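Local coordinates for protein FOKI restriction endonuclease (PDB 2FOK) that recognises a specific DNA sequence and, as a metal-dependent type IIS restriction endonuclease, hydrolyses the DNA at a distance outside that sequence, at residues L168-Q173 with K273-A278; V489-N492 with H498-P501; K402-E407 with E550-G555. All coordinates share one frame; numbering follows the deposited sequence.

Interaction 1. Residues L168-Q173 with K273-A278; sequences LLEDGQ and KVLRRA
Glu170 OE1 sits where three side chains of helix 269-279 converge: it rests 3.3 Å from Leu275 CD1, faces Arg276, and forms a salt bridge with Lys279 one turn further on. The oxygen lies on the methyl, and the two side chains cross at about a right angle; the same methyl, Leu275 CD1, is also 3.8 Å from Glu170 CB. The approach follows from the first torsion of Glu170, chi1 66°, which places CG between the backbone N and the carbonyl carbon; the chain then runs extended and carries the carboxylate past the leucine. Leu275 reaches out with CG turned away from its own backbone N (chi1 -154°) and touches Glu170 through CD1 alone. Arg276 offers the edge of its guanidinium, with Glu170 OE1 near the plane of the group, but NH2 stays 4.3 Å from OE1, too far for a salt bridge.

The glutamate belongs to a type I turn that runs from Leu169 to Gly172. Gly172 N closes it on Leu169 O at 2.9 Å, and a weak bond of 2.8 Å from Asp171 N to Gln173 OE1 adds a side-chain tie. Leu275 also packs on Leu166 and Thr167, so the turn continues an interhelical interface within subdomain 2 of the recognition domain, which is of the helix-turn-helix class.

The chemistry is thus mixed. A carboxylate lies with one oxygen against a buried leucine while two cationic side chains lie near that oxygen, a setting that probably favours the ionised form of Glu170. Lys279 supplies the salt bridge, Arg276 only a more distant opposite charge, and the touch on Leu275 is a van der Waals one.

Interaction 2. Residues V489-N492 with H498-P501; sequences VEEN and HINP
Asn500 carries its CG anti to the backbone N (chi1 -160°), and Glu491 runs extended beyond CG; together these torsions bring the amide to the carboxylate across a gap spanned by a single hydrogen bond. Asn500 ND2 donates to Glu491 OE1 at 3.0 Å, nearly straight at the hydrogen. The acceptor lies almost in the amide plane, whereas the donor reaches OE1 from above the carboxylate plane, 44° out of it. The carboxylate and amide planes are 71° apart, and the side chains cross at about a right angle. Asn500 CB also lies 4.0 Å from Glu491 OE2, and the branch methyl Ile499 CG2 comes within 4.1 Å of the same oxygen.

Glu491 is a buried acid, and both its oxygens are used. Trp504 NE1 is a second donor to OE1, while Arg447 forms a salt bridge with OE2. The arginine ties in the loop as well, its NH2 bonding to Ile499 O and its carbonyl accepting from Asn500 ND2, a polar network that should favour the ionised carboxylate.

In the fold, this contact involves the last part of helix 479-494 and the connection leading into strand 515-521. Strands 463-469 and 515-521 are parallel neighbours, so the contact joins the crossover helix to the connection back to the sheet in a beta-alpha-beta unit of the PD-(D/E)XK cleavage domain.

Interaction 3. Residues K402-E407 with E550-G555; sequences KYVPHE and ELLIGG
Apolar contact comes first: Val404, in the loop before helix 411-414, faces helix 548-560 and meets it with both methyls. CG1, anti to the backbone N (chi1 168°), comes 4.5 Å from Leu552 CD2, a loose approach. Phe431 of helix 421-436 touches both residues and joins them in one hydrophobic cluster.

The methyl-to-backbone contacts are made by the other branch. Val404 CG2 lies 3.7 Å from Leu552 O and 4.3 Å from Gly555 C, so one methyl meets two neighbouring backbone atoms. Gly555, which has no side chain, presents bare backbone here, and its CA is 7.0 Å from Val404 CA. Leu552 O also receives a weak bond from Gly555 N.

Polar support comes from just beyond the glycine. Glu556 OE1 accepts a hydrogen bond from Tyr403 N and a weak one from Val404 N, holding the loop backbone beside the helix.

Helix 548-560 directly follows strand 542-547, and a valine methyl set against its backbone ties to it the loop between helices 389-398 and 411-414, within the alpha/beta core of the PD-(D/E)XK nuclease fold.

The three contacts divide between the two working parts of the enzyme. Interaction 1 lies in subdomain 2 of the recognition domain, interactions 2 and 3 in the cleavage domain. Interaction 3 brings together segments 143 residues apart, and the short-range interaction 2 falls between them in sequence; their centres are 34 Å apart and their nearest atoms about 18 Å. Both use helices that follow strands of the same mixed sheet, the framework on which PD-(D/E)XK enzymes carry their metal-dependent site. Interactions 1 and 3 come within about 14 Å at their nearest atoms, although in different domains, whereas interactions 1 and 2 are farthest apart, with centres 51 Å from each other.

Interaction 1. Residues L168-Q173 with K273-A278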
loop_
_atom_site.group_PDB
_atom_site.type_symbol
_atom_site.label_atom_id
_atom_site.label_comp_id
_atom_site.label_asym_id
_atom_site.label_seq_id
_atom_site.Cartn_x
_atom_site.Cartn_y
_atom_site.Cartn_z
ATOM N N LEU A 168 -15.590 -1.027 -7.235
ATOM C CA LEU A 168 -14.751 -1.890 -8.066
ATOM C C LEU A 168 -15.365 -3.257 -8.361
ATOM O O LEU A 168 -14.883 -3.979 -9.225
ATOM C CB LEU A 168 -13.386 -2.089 -7.400
ATOM C CG LEU A 168 -12.527 -0.833 -7.254
ATOM C CD1 LEU A 168 -11.317 -1.114 -6.387
ATOM C CD2 LEU A 168 -12.095 -0.384 -8.623
ATOM N N LEU A 169 -16.423 -3.611 -7.641
ATOM C CA LEU A 169 -17.069 -4.904 -7.839
ATOM C C LEU A 169 -18.490 -4.737 -8.389
ATOM O O LEU A 169 -19.189 -5.718 -8.642
ATOM C CB LEU A 169 -17.122 -5.660 -6.504
ATOM C CG LEU A 169 -15.821 -6.088 -5.821
ATOM C CD1 LEU A 169 -16.122 -6.630 -4.438
ATOM C CD2 LEU A 169 -15.131 -7.162 -6.642
ATOM N N GLU A 170 -18.892 -3.486 -8.597
ATOM C CA GLU A 170 -20.235 -3.160 -9.061
ATOM C C GLU A 170 -20.755 -3.885 -10.303
ATOM O O GLU A 170 -21.968 -4.104 -10.422
ATOM C CB GLU A 170 -20.367 -1.643 -9.249
ATOM C CG GLU A 170 -19.519 -1.047 -10.350
ATOM C CD GLU A 170 -19.680 0.461 -10.441
ATOM O OE1 GLU A 170 -20.348 1.049 -9.559
ATOM O OE2 GLU A 170 -19.142 1.063 -11.394
ATOM N N ASP A 171 -19.857 -4.273 -11.209
ATOM C CA ASP A 171 -20.260 -4.960 -12.439
ATOM C C ASP A 171 -20.371 -6.469 -12.308
ATOM O O ASP A 171 -20.587 -7.168 -13.302
ATOM C CB ASP A 171 -19.291 -4.628 -13.572
ATOM C CG ASP A 171 -19.507 -3.248 -14.121
ATOM O OD1 ASP A 171 -20.613 -2.723 -13.903
ATOM O OD2 ASP A 171 -18.584 -2.688 -14.761
ATOM N N GLY A 172 -20.226 -6.972 -11.087
ATOM C CA GLY A 172 -20.321 -8.403 -10.872
ATOM C C GLY A 172 -18.991 -9.105 -11.036
ATOM O O GLY A 172 -18.934 -10.334 -11.033
ATOM N N GLN A 173 -17.925 -8.322 -11.184
ATOM C CA GLN A 173 -16.572 -8.853 -11.344
ATOM C C GLN A 173 -16.164 -9.705 -10.140
ATOM O O GLN A 173 -16.667 -9.511 -9.029
ATOM C CB GLN A 173 -15.553 -7.704 -11.498
ATOM C CG GLN A 173 -15.901 -6.635 -12.540
ATOM C CD GLN A 173 -16.571 -5.417 -11.920
ATOM O OE1 GLN A 173 -17.324 -5.538 -10.960
ATOM N NE2 GLN A 173 -16.301 -4.239 -12.470
ATOM N N LYS A 273 -27.240 -2.264 -3.301
ATOM C CA LYS A 273 -28.239 -1.345 -2.757
ATOM C C LYS A 273 -27.515 -0.254 -1.971
ATOM O O LYS A 273 -27.869 0.921 -2.037
ATOM C CB LYS A 273 -29.185 -2.080 -1.801
ATOM C CG LYS A 273 -30.250 -2.931 -2.464
ATOM C CD LYS A 273 -31.145 -3.579 -1.410
ATOM C CE LYS A 273 -31.958 -4.727 -1.996
ATOM N NZ LYS A 273 -31.781 -5.965 -1.198
ATOM N N VAL A 274 -26.504 -0.675 -1.220
ATOM C CA VAL A 274 -25.700 0.219 -0.399
ATOM C C VAL A 274 -24.906 1.137 -1.323
ATOM O O VAL A 274 -24.786 2.329 -1.065
ATOM C CB VAL A 274 -24.739 -0.610 0.513
ATOM C CG1 VAL A 274 -23.552 0.218 0.954
ATOM C CG2 VAL A 274 -25.504 -1.143 1.724
ATOM N N LEU A 275 -24.385 0.581 -2.412
ATOM C CA LEU A 275 -23.605 1.363 -3.368
ATOM C C LEU A 275 -24.513 2.308 -4.140
ATOM O O LEU A 275 -24.185 3.480 -4.339
ATOM C CB LEU A 275 -22.877 0.435 -4.355
ATOM C CG LEU A 275 -21.583 0.877 -5.059
ATOM C CD1 LEU A 275 -21.743 0.688 -6.557
ATOM C CD2 LEU A 275 -21.251 2.312 -4.752
ATOM N N ARG A 276 -25.651 1.789 -4.582
ATOM C CA ARG A 276 -26.611 2.584 -5.334
ATOM C C ARG A 276 -26.985 3.843 -4.545
ATOM O O ARG A 276 -26.978 4.949 -5.086
ATOM C CB ARG A 276 -27.862 1.743 -5.626
ATOM C CG ARG A 276 -28.427 1.907 -7.029
ATOM C CD ARG A 276 -28.089 0.717 -7.926
ATOM N NE ARG A 276 -26.649 0.506 -8.047
ATOM C CZ ARG A 276 -25.775 1.461 -8.358
ATOM N NH1 ARG A 276 -26.192 2.701 -8.583
ATOM N NH2 ARG A 276 -24.479 1.180 -8.435
ATOM N N ARG A 277 -27.299 3.670 -3.263
ATOM C CA ARG A 277 -27.660 4.795 -2.408
ATOM C C ARG A 277 -26.462 5.717 -2.139
ATOM O O ARG A 277 -26.635 6.921 -1.951
ATOM C CB ARG A 277 -28.240 4.286 -1.077
ATOM C CG ARG A 277 -27.832 5.124 0.150
ATOM C CD ARG A 277 -28.702 4.867 1.375
ATOM N NE ARG A 277 -28.894 6.093 2.146
ATOM C CZ ARG A 277 -28.957 6.155 3.472
ATOM N NH1 ARG A 277 -28.845 5.048 4.199
ATOM N NH2 ARG A 277 -29.109 7.327 4.076
ATOM N N ALA A 278 -25.255 5.153 -2.114
ATOM C CA ALA A 278 -24.038 5.934 -1.864
ATOM C C ALA A 278 -23.661 6.767 -3.079
ATOM O O ALA A 278 -22.891 7.738 -2.989
ATOM C CB ALA A 278 -22.880 5.002 -1.501
#

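Interaction 2. Residues V489-N492 with H498-P501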
loop_
_atom_site.group_PDB
_atom_site.type_symbol
_atom_site.label_atom_id
_atom_site.label_comp_id
_atom_site.label_asym_id
_atom_site.label_seq_id
_atom_site.Cartn_x
_atom_site.Cartn_y
_atom_site.Cartn_z
ATOM N N VAL A 489 25.180 -15.479 -13.476
ATOM C CA VAL A 489 25.844 -15.344 -14.771
ATOM C C VAL A 489 26.548 -16.637 -15.213
ATOM O O VAL A 489 26.510 -16.987 -16.391
ATOM C CB VAL A 489 26.905 -14.205 -14.731
ATOM C CG1 VAL A 489 27.658 -14.133 -16.045
ATOM C CG2 VAL A 489 26.246 -12.880 -14.416
ATOM N N GLU A 490 27.177 -17.341 -14.269
ATOM C CA GLU A 490 27.914 -18.582 -14.552
ATOM C C GLU A 490 27.021 -19.801 -14.693
ATOM O O GLU A 490 27.331 -20.739 -15.435
ATOM C CB GLU A 490 28.966 -18.841 -13.451
ATOM C CG GLU A 490 29.992 -17.716 -13.298
ATOM C CD GLU A 490 31.161 -18.084 -12.390
ATOM O OE1 GLU A 490 30.952 -18.851 -11.428
ATOM O OE2 GLU A 490 32.292 -17.604 -12.631
ATOM N N GLU A 491 25.912 -19.789 -13.965
ATOM C CA GLU A 491 24.949 -20.877 -14.007
ATOM C C GLU A 491 24.232 -20.879 -15.361
ATOM O O GLU A 491 23.728 -21.910 -15.807
ATOM C CB GLU A 491 23.935 -20.702 -12.885
ATOM C CG GLU A 491 24.314 -21.372 -11.585
ATOM C CD GLU A 491 23.254 -21.165 -10.541
ATOM O OE1 GLU A 491 22.204 -20.573 -10.892
ATOM O OE2 GLU A 491 23.457 -21.587 -9.380
ATOM N N ASN A 492 24.191 -19.703 -15.989
ATOM C CA ASN A 492 23.578 -19.492 -17.300
ATOM C C ASN A 492 24.625 -19.836 -18.357
ATOM O O ASN A 492 24.336 -19.904 -19.552
ATOM C CB ASN A 492 23.168 -18.026 -17.469
ATOM C CG ASN A 492 22.313 -17.797 -18.701
ATOM O OD1 ASN A 492 21.309 -18.472 -18.905
ATOM N ND2 ASN A 492 22.712 -16.842 -19.531
ATOM N N HIS A 498 22.281 -30.239 -11.940
ATOM C CA HIS A 498 22.627 -30.775 -10.631
ATOM C C HIS A 498 23.015 -29.618 -9.727
ATOM O O HIS A 498 22.643 -29.580 -8.549
ATOM C CB HIS A 498 23.766 -31.787 -10.765
ATOM C CG HIS A 498 23.358 -33.050 -11.462
ATOM N ND1 HIS A 498 24.264 -33.918 -12.029
ATOM C CD2 HIS A 498 22.133 -33.587 -11.683
ATOM C CE1 HIS A 498 23.616 -34.936 -12.569
ATOM N NE2 HIS A 498 22.323 -34.760 -12.373
ATOM N N ILE A 499 23.747 -28.666 -10.299
ATOM C CA ILE A 499 24.173 -27.475 -9.580
ATOM C C ILE A 499 22.917 -26.674 -9.210
ATOM O O ILE A 499 22.776 -26.191 -8.084
ATOM C CB ILE A 499 25.094 -26.614 -10.456
ATOM C CG1 ILE A 499 26.414 -27.352 -10.699
ATOM C CG2 ILE A 499 25.317 -25.269 -9.799
ATOM C CD1 ILE A 499 27.171 -27.703 -9.420
ATOM N N ASN A 500 22.012 -26.524 -10.174
ATOM C CA ASN A 500 20.756 -25.826 -9.921
ATOM C C ASN A 500 19.603 -26.573 -10.593
ATOM O O ASN A 500 19.358 -26.424 -11.794
ATOM C CB ASN A 500 20.809 -24.379 -10.422
ATOM C CG ASN A 500 19.751 -23.510 -9.775
ATOM O OD1 ASN A 500 18.731 -23.995 -9.291
ATOM N ND2 ASN A 500 19.993 -22.214 -9.766
ATOM N N PRO A 501 18.907 -27.421 -9.822
ATOM C CA PRO A 501 17.771 -28.208 -10.309
ATOM C C PRO A 501 16.591 -27.428 -10.897
ATOM O O PRO A 501 15.765 -28.012 -11.606
ATOM C CB PRO A 501 17.347 -29.033 -9.093
ATOM C CG PRO A 501 17.948 -28.356 -7.930
ATOM C CD PRO A 501 19.220 -27.732 -8.419
#

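Interaction 3. Residues K402-E407 with E550-G555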
loop_
_atom_site.group_PDB
_atom_site.type_symbol
_atom_site.label_atom_id
_atom_site.label_comp_id
_atom_site.label_asym_id
_atom_site.label_seq_id
_atom_site.Cartn_x
_atom_site.Cartn_y
_atom_site.Cartn_z
ATOM N N LYS A 402 6.413 12.388 -19.994
ATOM C CA LYS A 402 5.068 12.404 -20.567
ATOM C C LYS A 402 4.542 11.052 -21.030
ATOM O O LYS A 402 3.418 10.962 -21.513
ATOM C CB LYS A 402 5.025 13.394 -21.737
ATOM N N TYR A 403 5.339 10.001 -20.897
ATOM C CA TYR A 403 4.892 8.683 -21.333
ATOM C C TYR A 403 4.928 7.641 -20.227
ATOM O O TYR A 403 4.260 6.615 -20.309
ATOM C CB TYR A 403 5.741 8.221 -22.520
ATOM C CG TYR A 403 5.762 9.224 -23.647
ATOM C CD1 TYR A 403 4.574 9.683 -24.215
ATOM C CD2 TYR A 403 6.964 9.762 -24.108
ATOM C CE1 TYR A 403 4.580 10.656 -25.208
ATOM C CE2 TYR A 403 6.981 10.736 -25.105
ATOM C CZ TYR A 403 5.786 11.175 -25.644
ATOM O OH TYR A 403 5.786 12.140 -26.616
ATOM N N VAL A 404 5.696 7.929 -19.186
ATOM C CA VAL A 404 5.867 7.025 -18.046
ATOM C C VAL A 404 4.704 7.067 -17.061
ATOM O O VAL A 404 4.459 8.098 -16.427
ATOM C CB VAL A 404 7.179 7.365 -17.263
ATOM C CG1 VAL A 404 7.208 6.635 -15.927
ATOM C CG2 VAL A 404 8.407 6.994 -18.101
ATOM N N PRO A 405 3.973 5.944 -16.914
ATOM C CA PRO A 405 2.855 5.952 -15.964
ATOM C C PRO A 405 3.428 6.456 -14.646
ATOM O O PRO A 405 4.291 5.806 -14.060
ATOM C CB PRO A 405 2.435 4.489 -15.886
ATOM C CG PRO A 405 2.890 3.895 -17.193
ATOM C CD PRO A 405 4.128 4.644 -17.593
ATOM N N HIS A 406 2.945 7.620 -14.207
ATOM C CA HIS A 406 3.397 8.293 -12.988
ATOM C C HIS A 406 3.655 7.403 -11.779
ATOM O O HIS A 406 4.537 7.680 -10.967
ATOM C CB HIS A 406 2.404 9.398 -12.620
ATOM C CG HIS A 406 2.563 10.642 -13.441
ATOM N ND1 HIS A 406 1.666 11.687 -13.392
ATOM C CD2 HIS A 406 3.520 11.010 -14.326
ATOM C CE1 HIS A 406 2.065 12.645 -14.212
ATOM N NE2 HIS A 406 3.189 12.259 -14.791
ATOM N N GLU A 407 2.884 6.334 -11.664
ATOM C CA GLU A 407 3.035 5.390 -10.568
ATOM C C GLU A 407 4.473 4.874 -10.421
ATOM O O GLU A 407 4.926 4.590 -9.312
ATOM C CB GLU A 407 2.097 4.207 -10.797
ATOM C CG GLU A 407 2.427 3.405 -12.051
ATOM C CD GLU A 407 1.850 2.003 -12.013
ATOM O OE1 GLU A 407 2.351 1.175 -11.223
ATOM O OE2 GLU A 407 0.891 1.736 -12.774
ATOM N N GLU A 550 17.231 6.779 -13.724
ATOM C CA GLU A 550 17.702 6.600 -15.093
ATOM C C GLU A 550 16.881 5.479 -15.740
ATOM O O GLU A 550 16.744 5.430 -16.955
ATOM C CB GLU A 550 19.195 6.259 -15.118
ATOM C CG GLU A 550 20.119 7.428 -14.757
ATOM C CD GLU A 550 20.219 8.478 -15.861
ATOM O OE1 GLU A 550 19.664 8.244 -16.953
ATOM O OE2 GLU A 550 20.853 9.538 -15.637
ATOM N N LEU A 551 16.334 4.582 -14.918
ATOM C CA LEU A 551 15.490 3.492 -15.410
ATOM C C LEU A 551 14.296 4.164 -16.068
ATOM O O LEU A 551 13.959 3.878 -17.216
ATOM C CB LEU A 551 14.987 2.632 -14.243
ATOM C CG LEU A 551 14.624 1.136 -14.357
ATOM C CD1 LEU A 551 13.762 0.772 -13.178
ATOM C CD2 LEU A 551 13.882 0.819 -15.627
ATOM N N LEU A 552 13.671 5.061 -15.306
ATOM C CA LEU A 552 12.506 5.832 -15.725
ATOM C C LEU A 552 12.834 6.739 -16.916
ATOM O O LEU A 552 12.070 6.820 -17.875
ATOM C CB LEU A 552 12.006 6.687 -14.550
ATOM C CG LEU A 552 11.714 5.940 -13.247
ATOM C CD1 LEU A 552 11.340 6.921 -12.153
ATOM C CD2 LEU A 552 10.574 4.955 -13.466
ATOM N N ILE A 553 13.971 7.423 -16.843
ATOM C CA ILE A 553 14.395 8.313 -17.911
ATOM C C ILE A 553 14.569 7.528 -19.197
ATOM O O ILE A 553 14.161 7.977 -20.268
ATOM C CB ILE A 553 15.735 8.996 -17.571
ATOM C CG1 ILE A 553 15.498 10.170 -16.619
ATOM C CG2 ILE A 553 16.421 9.470 -18.848
ATOM C CD1 ILE A 553 16.776 10.936 -16.243
ATOM N N GLY A 554 15.173 6.351 -19.083
ATOM C CA GLY A 554 15.398 5.510 -20.246
ATOM C C GLY A 554 14.124 4.891 -20.777
ATOM O O GLY A 554 14.051 4.548 -21.948
ATOM N N GLY A 555 13.121 4.735 -19.917
ATOM C CA GLY A 555 11.860 4.163 -20.354
ATOM C C GLY A 555 11.005 5.192 -21.070
ATOM O O GLY A 555 10.199 4.854 -21.927
#